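Local atomic coordinates of probable E3 ubiquitin-protein ligase HERC1 (Homo sapiens, PDB entry 4QT6), a protein that probably attaches ubiquitin to target proteins as a HECT-type E3 ligase, its SPRY domain being a likely protein-recognition module. Residues E53-W62 with D132-Y143. Sequence-based numbering, arbitrary orientation. Where two conformers were deposited one is given.
With ARF (formamide), chain B; ARF (formamide), chain G.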
ATOM      1  N   GLU A  53      -6.540  -4.826  12.403  1.00 26.46           N
ATOM      2  CA  GLU A  53      -6.035  -3.792  11.486  1.00 25.57           C
ATOM      3  C   GLU A  53      -6.990  -3.612  10.323  1.00 25.41           C
ATOM      4  O   GLU A  53      -7.774  -4.519   9.999  1.00 24.86           O
ATOM      5  CB  GLU A  53      -4.637  -4.152  10.978  1.00 25.25           C
ATOM      6  CG  GLU A  53      -3.536  -4.062  12.017  1.00 26.09           C
ATOM      7  CD  GLU A  53      -3.441  -5.280  12.929  1.00 27.48           C
ATOM      8  OE1 GLU A  53      -4.198  -6.245  12.738  1.00 26.24           O
ATOM      9  OE2 GLU A  53      -2.612  -5.259  13.851  1.00 27.11           O
ATOM     10  N   GLY A  54      -6.914  -2.434   9.693  1.00 22.35           N
ATOM     11  CA  GLY A  54      -7.809  -2.049   8.615  1.00 22.35           C
ATOM     12  C   GLY A  54      -7.084  -1.482   7.401  1.00 21.26           C
ATOM     13  O   GLY A  54      -7.689  -0.846   6.574  1.00 21.29           O
ATOM     14  N   THR A  55      -5.780  -1.722   7.328  1.00 20.55           N
ATOM     15  CA  THR A  55      -4.898  -1.166   6.288  1.00 19.75           C
ATOM     16  C   THR A  55      -4.419  -2.216   5.300  1.00 19.57           C
ATOM     17  O   THR A  55      -4.073  -3.345   5.698  1.00 19.44           O
ATOM     18  CB  THR A  55      -3.651  -0.593   6.962  1.00 20.36           C
ATOM     19  OG1 THR A  55      -4.047   0.452   7.853  1.00 20.10           O
ATOM     20  CG2 THR A  55      -2.632  -0.050   5.945  1.00 20.62           C
ATOM     21  N   CYS A  56      -4.311  -1.806   4.037  1.00 18.64           N
ATOM     22  CA  CYS A  56      -3.499  -2.520   3.044  1.00 18.16           C
ATOM     23  C   CYS A  56      -2.519  -1.528   2.445  1.00 17.79           C
ATOM     24  O   CYS A  56      -2.836  -0.346   2.358  1.00 17.32           O
ATOM     25  CB  CYS A  56      -4.321  -3.062   1.897  1.00 19.36           C
ATOM     26  SG  CYS A  56      -5.567  -4.301   2.354  1.00 21.12           S
ATOM     27  N   VAL A  57      -1.349  -2.005   2.026  1.00 17.99           N
ATOM     28  CA  VAL A  57      -0.374  -1.159   1.318  1.00 17.72           C
ATOM     29  C   VAL A  57      -0.031  -1.780  -0.003  1.00 17.42           C
ATOM     30  O   VAL A  57      -0.215  -2.968  -0.190  1.00 17.70           O
ATOM     31  CB  VAL A  57       0.901  -0.936   2.148  1.00 16.81           C
ATOM     32  CG1 VAL A  57       0.527  -0.386   3.518  1.00 18.72           C
ATOM     33  CG2 VAL A  57       1.752  -2.212   2.295  1.00 17.31           C
ATOM     34  N   GLY A  58       0.448  -0.986  -0.944  1.00 16.62           N
ATOM     35  CA  GLY A  58       0.864  -1.564  -2.206  1.00 16.39           C
ATOM     36  C   GLY A  58       1.048  -0.511  -3.263  1.00 15.32           C
ATOM     37  O   GLY A  58       1.646   0.537  -2.997  1.00 14.96           O
ATOM     38  N   VAL A  59       0.579  -0.812  -4.472  1.00 16.21           N
ATOM     39  CA  VAL A  59       0.626   0.128  -5.591  1.00 16.47           C
ATOM     40  C   VAL A  59      -0.721   0.168  -6.315  1.00 17.06           C
ATOM     41  O   VAL A  59      -1.508  -0.784  -6.220  1.00 18.17           O
ATOM     42  CB  VAL A  59       1.756  -0.222  -6.589  1.00 16.48           C
ATOM     43  CG1 VAL A  59       3.114   0.009  -5.945  1.00 16.50           C
ATOM     44  CG2 VAL A  59       1.621  -1.653  -7.094  1.00 17.58           C
ATOM     45  N   SER A  60      -0.968   1.275  -6.998  1.00 16.83           N
ATOM     46  CA  SER A  60      -2.232   1.529  -7.686  1.00 16.52           C
ATOM     47  C   SER A  60      -2.027   2.229  -9.015  1.00 17.62           C
ATOM     48  O   SER A  60      -1.133   3.079  -9.179  1.00 17.27           O
ATOM     49  CB  SER A  60      -3.135   2.409  -6.833  1.00 16.96           C
ATOM     50  OG  SER A  60      -4.421   2.550  -7.419  1.00 17.24           O
ATOM     51  N   ARG A  61      -2.931   1.909  -9.939  1.00 17.82           N
ATOM     52  CA  ARG A  61      -3.182   2.736 -11.106  1.00 19.50           C
ATOM     53  C   ARG A  61      -3.878   4.018 -10.723  1.00 18.92           C
ATOM     54  O   ARG A  61      -4.507   4.110  -9.656  1.00 19.24           O
ATOM     55  CB  ARG A  61      -4.113   1.992 -12.066  1.00 22.06           C
ATOM     56  CG  ARG A  61      -3.492   0.782 -12.692  1.00 23.46           C
ATOM     57  CD  ARG A  61      -4.511   0.123 -13.606  1.00 24.49           C
ATOM     58  NE  ARG A  61      -3.848  -0.807 -14.513  1.00 25.23           N
ATOM     59  CZ  ARG A  61      -3.805  -2.128 -14.385  1.00 25.94           C
ATOM     60  NH1 ARG A  61      -4.412  -2.786 -13.394  1.00 24.00           N
ATOM     61  NH2 ARG A  61      -3.165  -2.812 -15.310  1.00 25.53           N
ATOM     62  N   TRP A  62      -3.819   5.002 -11.617  1.00 20.74           N
ATOM     63  CA  TRP A  62      -4.616   6.211 -11.492  1.00 23.21           C
ATOM     64  C   TRP A  62      -5.241   6.514 -12.856  1.00 23.62           C
ATOM     65  O   TRP A  62      -4.517   6.499 -13.850  1.00 24.32           O
ATOM     66  CB  TRP A  62      -3.744   7.369 -11.053  1.00 24.02           C
ATOM     67  CG  TRP A  62      -4.532   8.618 -10.837  1.00 26.67           C
ATOM     68  CD1 TRP A  62      -4.517   9.739 -11.608  1.00 29.47           C
ATOM     69  CD2 TRP A  62      -5.450   8.870  -9.770  1.00 26.22           C
ATOM     70  NE1 TRP A  62      -5.386  10.673 -11.093  1.00 32.56           N
ATOM     71  CE2 TRP A  62      -5.965  10.164  -9.964  1.00 28.79           C
ATOM     72  CE3 TRP A  62      -5.882   8.129  -8.676  1.00 25.66           C
ATOM     73  CZ2 TRP A  62      -6.893  10.727  -9.101  1.00 29.66           C
ATOM     74  CZ3 TRP A  62      -6.800   8.687  -7.822  1.00 28.16           C
ATOM     75  CH2 TRP A  62      -7.285   9.977  -8.031  1.00 29.04           C
ATOM     76  N   ASP A 132       0.883  -5.556 -14.899  1.00 22.91           N
ATOM     77  CA  ASP A 132       0.511  -5.152 -16.247  1.00 24.87           C
ATOM     78  C   ASP A 132      -0.040  -3.731 -16.369  1.00 23.34           C
ATOM     79  O   ASP A 132      -0.902  -3.450 -17.185  1.00 23.93           O
ATOM     80  CB  ASP A 132      -0.465  -6.192 -16.826  1.00 25.97           C
ATOM     81  CG  ASP A 132      -1.779  -6.295 -16.042  1.00 28.72           C
ATOM     82  OD1 ASP A 132      -1.970  -5.586 -15.022  1.00 25.74           O
ATOM     83  OD2 ASP A 132      -2.640  -7.111 -16.455  1.00 29.48           O
ATOM     84  N   ALA A 133       0.469  -2.823 -15.531  1.00 21.74           N
ATOM     85  CA  ALA A 133       0.194  -1.393 -15.685  1.00 20.97           C
ATOM     86  C   ALA A 133       1.406  -0.660 -16.210  1.00 20.85           C
ATOM     87  O   ALA A 133       2.539  -1.059 -15.941  1.00 23.73           O
ATOM     88  CB  ALA A 133      -0.234  -0.781 -14.373  1.00 22.08           C
ATOM     89  N   ALA A 134       1.148   0.399 -16.975  1.00 19.07           N
ATOM     90  CA  ALA A 134       2.196   1.222 -17.514  1.00 19.09           C
ATOM     91  C   ALA A 134       2.777   2.162 -16.477  1.00 19.49           C
ATOM     92  O   ALA A 134       3.976   2.471 -16.538  1.00 19.86           O
ATOM     93  CB  ALA A 134       1.690   2.031 -18.685  1.00 20.89           C
ATOM     94  N   GLU A 135       1.928   2.658 -15.582  1.00 18.30           N
ATOM     95  CA  GLU A 135       2.380   3.586 -14.549  1.00 18.21           C
ATOM     96  C   GLU A 135       1.712   3.222 -13.233  1.00 18.22           C
ATOM     97  O   GLU A 135       0.497   3.005 -13.179  1.00 18.02           O
ATOM     98  CB  GLU A 135       2.045   5.019 -14.930  1.00 18.08           C
ATOM     99  CG  GLU A 135       2.493   6.054 -13.899  1.00 18.98           C
ATOM    100  CD  GLU A 135       2.694   7.445 -14.445  1.00 21.44           C
ATOM    101  OE1 GLU A 135       2.227   7.758 -15.550  1.00 23.02           O
ATOM    102  OE2 GLU A 135       3.367   8.246 -13.745  1.00 25.03           O
ATOM    103  N   LEU A 136       2.502   3.170 -12.169  1.00 17.63           N
ATOM    104  CA  LEU A 136       1.996   2.756 -10.858  1.00 18.00           C
ATOM    105  C   LEU A 136       2.469   3.697  -9.779  1.00 17.57           C
ATOM    106  O   LEU A 136       3.574   4.257  -9.851  1.00 18.10           O
ATOM    107  CB  LEU A 136       2.381   1.316 -10.506  1.00 19.06           C
ATOM    108  CG  LEU A 136       1.617   0.261 -11.314  1.00 19.31           C
ATOM    109  CD1 LEU A 136       2.219  -1.127 -11.111  1.00 19.78           C
ATOM    110  CD2 LEU A 136       0.149   0.269 -10.912  1.00 20.68           C
ATOM    111  N   TYR A 137       1.602   3.888  -8.788  1.00 15.98           N
ATOM    112  CA  TYR A 137       1.908   4.775  -7.665  1.00 16.44           C
ATOM    113  C   TYR A 137       1.874   3.976  -6.388  1.00 16.10           C
ATOM    114  O   TYR A 137       0.940   3.229  -6.155  1.00 16.54           O
ATOM    115  CB  TYR A 137       0.867   5.889  -7.530  1.00 16.64           C
ATOM    116  CG  TYR A 137       0.732   6.765  -8.730  1.00 16.51           C
ATOM    117  CD1 TYR A 137       0.006   6.337  -9.857  1.00 18.62           C
ATOM    118  CD2 TYR A 137       1.308   8.016  -8.761  1.00 17.78           C
ATOM    119  CE1 TYR A 137      -0.101   7.143 -10.972  1.00 19.31           C
ATOM    120  CE2 TYR A 137       1.197   8.820  -9.887  1.00 19.66           C
ATOM    121  CZ  TYR A 137       0.477   8.375 -10.970  1.00 19.92           C
ATOM    122  OH  TYR A 137       0.376   9.208 -12.072  1.00 23.42           O
ATOM    123  N   PRO A 138       2.869   4.164  -5.514  1.00 15.75           N
ATOM    124  CA  PRO A 138       2.706   3.694  -4.127  1.00 14.89           C
ATOM    125  C   PRO A 138       1.370   4.128  -3.535  1.00 15.22           C
ATOM    126  O   PRO A 138       0.911   5.247  -3.799  1.00 16.09           O
ATOM    127  CB  PRO A 138       3.883   4.351  -3.399  1.00 15.02           C
ATOM    128  CG  PRO A 138       4.912   4.524  -4.459  1.00 15.19           C
ATOM    129  CD  PRO A 138       4.168   4.844  -5.721  1.00 15.01           C
ATOM    130  N   CYS A 139       0.717   3.241  -2.795  1.00 14.86           N
ATOM    131  CA  CYS A 139      -0.603   3.536  -2.219  1.00 15.59           C
ATOM    132  C   CYS A 139      -0.868   2.840  -0.923  1.00 15.45           C
ATOM    133  O   CYS A 139      -0.240   1.861  -0.585  1.00 15.57           O
ATOM    134  CB  CYS A 139      -1.730   3.171  -3.179  1.00 16.76           C
ATOM    135  SG  CYS A 139      -2.008   1.415  -3.401  1.00 17.37           S
ATOM    136  N   VAL A 140      -1.859   3.376  -0.227  1.00 15.53           N
ATOM    137  CA  VAL A 140      -2.384   2.834   1.010  1.00 16.67           C
ATOM    138  C   VAL A 140      -3.889   2.851   0.849  1.00 17.50           C
ATOM    139  O   VAL A 140      -4.441   3.796   0.276  1.00 17.69           O
ATOM    140  CB  VAL A 140      -1.947   3.714   2.200  1.00 17.62           C
ATOM    141  CG1 VAL A 140      -2.612   3.272   3.484  1.00 17.91           C
ATOM    142  CG2 VAL A 140      -0.433   3.693   2.330  1.00 16.28           C
HETATM  143  N   MSE A 141      -4.552   1.803   1.336  0.65 17.91           N
HETATM  144  CA  MSE A 141      -6.021   1.735   1.330  0.65 19.38           C
HETATM  145  C   MSE A 141      -6.470   1.335   2.714  1.00 19.37           C
HETATM  146  O   MSE A 141      -5.801   0.531   3.358  1.00 20.63           O
HETATM  147  CB  MSE A 141      -6.408   0.704   0.262  0.65 21.14           C
HETATM  148  CG  MSE A 141      -7.891   0.559  -0.066  0.65 22.68           C
HETATM  149 SE   MSE A 141      -8.841  -0.687   1.142  0.65 27.09          SE
HETATM  150  CE  MSE A 141      -7.418  -1.953   1.621  0.65 28.00           C
ATOM    151  N   PHE A 142      -7.593   1.886   3.170  1.00 19.11           N
ATOM    152  CA  PHE A 142      -8.187   1.506   4.437  1.00 19.45           C
ATOM    153  C   PHE A 142      -9.589   0.954   4.205  1.00 19.81           C
ATOM    154  O   PHE A 142     -10.406   1.615   3.564  1.00 20.49           O
ATOM    155  CB  PHE A 142      -8.272   2.725   5.347  1.00 18.74           C
ATOM    156  CG  PHE A 142      -6.960   3.428   5.566  1.00 18.83           C
ATOM    157  CD1 PHE A 142      -5.957   2.856   6.355  1.00 18.18           C
ATOM    158  CD2 PHE A 142      -6.745   4.692   5.013  1.00 18.11           C
ATOM    159  CE1 PHE A 142      -4.761   3.518   6.553  1.00 18.43           C
ATOM    160  CE2 PHE A 142      -5.535   5.363   5.215  1.00 17.89           C
ATOM    161  CZ  PHE A 142      -4.553   4.765   5.976  1.00 18.04           C
ATOM    162  N   TYR A 143      -9.848  -0.249   4.715  1.00 21.70           N
ATOM    163  CA  TYR A 143     -11.174  -0.873   4.565  1.00 22.65           C
ATOM    164  C   TYR A 143     -12.003  -0.794   5.820  1.00 24.04           C
ATOM    165  O   TYR A 143     -13.151  -1.278   5.839  1.00 25.60           O
ATOM    166  CB  TYR A 143     -11.087  -2.319   4.057  1.00 22.50           C
ATOM    167  CG  TYR A 143     -10.252  -3.244   4.897  1.00 22.81           C
ATOM    168  CD1 TYR A 143     -10.775  -3.852   6.026  1.00 22.61           C
ATOM    169  CD2 TYR A 143      -8.929  -3.508   4.573  1.00 22.42           C
ATOM    170  CE1 TYR A 143     -10.011  -4.679   6.805  1.00 22.58           C
ATOM    171  CE2 TYR A 143      -8.153  -4.356   5.346  1.00 21.87           C
ATOM    172  CZ  TYR A 143      -8.705  -4.964   6.447  1.00 22.00           C
ATOM    173  OH  TYR A 143      -7.941  -5.812   7.196  1.00 21.40           O
TER
HETATM  174  N   ARF B2201      -9.288  -6.619  11.010  1.00 29.08           N
HETATM  175  C   ARF B2201      -9.596  -7.476  10.038  1.00 29.52           C
HETATM  176  O   ARF B2201      -9.279  -7.250   8.881  1.00 27.79           O
HETATM  177  N   ARF G2206     -10.269  -2.104  11.670  1.00 44.92           N
HETATM  178  C   ARF G2206     -10.707  -3.110  10.901  1.00 47.26           C
HETATM  179  O   ARF G2206     -11.701  -2.964  10.203  1.00 48.26           O
HETATM  180  O   HOH W   1      -5.403  -4.838   7.643  1.00 22.72           O
HETATM  181  O   HOH W   2      -4.297  -5.733 -13.622  1.00 24.21           O
HETATM  182  O   HOH W   3      -1.641   4.828 -13.477  1.00 23.53           O
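Y143 OH is gripped from several directions where the ring folds over G54. Y143 OH donates to O of the chain B formamide (2.6 Å), whose N in turn donates to E53 O; the hydroxyl accepts from water 1, which also donates to T55 O, and R79 supplies a further hydrogen bond. Tyrosine suits this place because its ring packs while its hydroxyl joins both segments to a bound formamide. With CG set between its own backbone N and carbonyl carbon (chi1 57°), the ring of Y143 reaches back across G54, whose CA makes a CH-pi contact 4.0 Å from the centroid. Glycine suits this position because a CB here would crowd the second bound formamide, that of chain G. C56 SG meets the ring's edge, 4.0 Å from Y143 CE2.

Beyond this corner, strands 55-60 and 137-142 run antiparallel, their paired backbone bonds including one from C56 N to M141 O (2.9 Å). G58 adopts backbone angles that would jam any CB against the preceding carbonyl, so glycine is required. On the face where G58 has no side chain, C139 SG lies against V59 C (3.4 Å) with S60 CB beside it, a spot that suits a small side chain.

At the far end R61, extended from CG to NE, reaches back to D132: R61 NH2 forms a salt bridge with D132 OD1 (3.0 Å), approaching from above the carboxylate plane, and water 2 links NH1 to the same oxygen. A133 CB covers one guanidinium face, 3.6 Å from R61 NE. A leucine in place of R61 would probably leave D132 without its cationic mate and the turn at D132 and A133 less firmly fixed.

Within the SPRY beta-sandwich, T55, V57, V140 and F142 turn their side chains to the second sheet, touching strands 38-47 and 150-154, while strands 75-79 and 26-30 flank the pair within its own sheet.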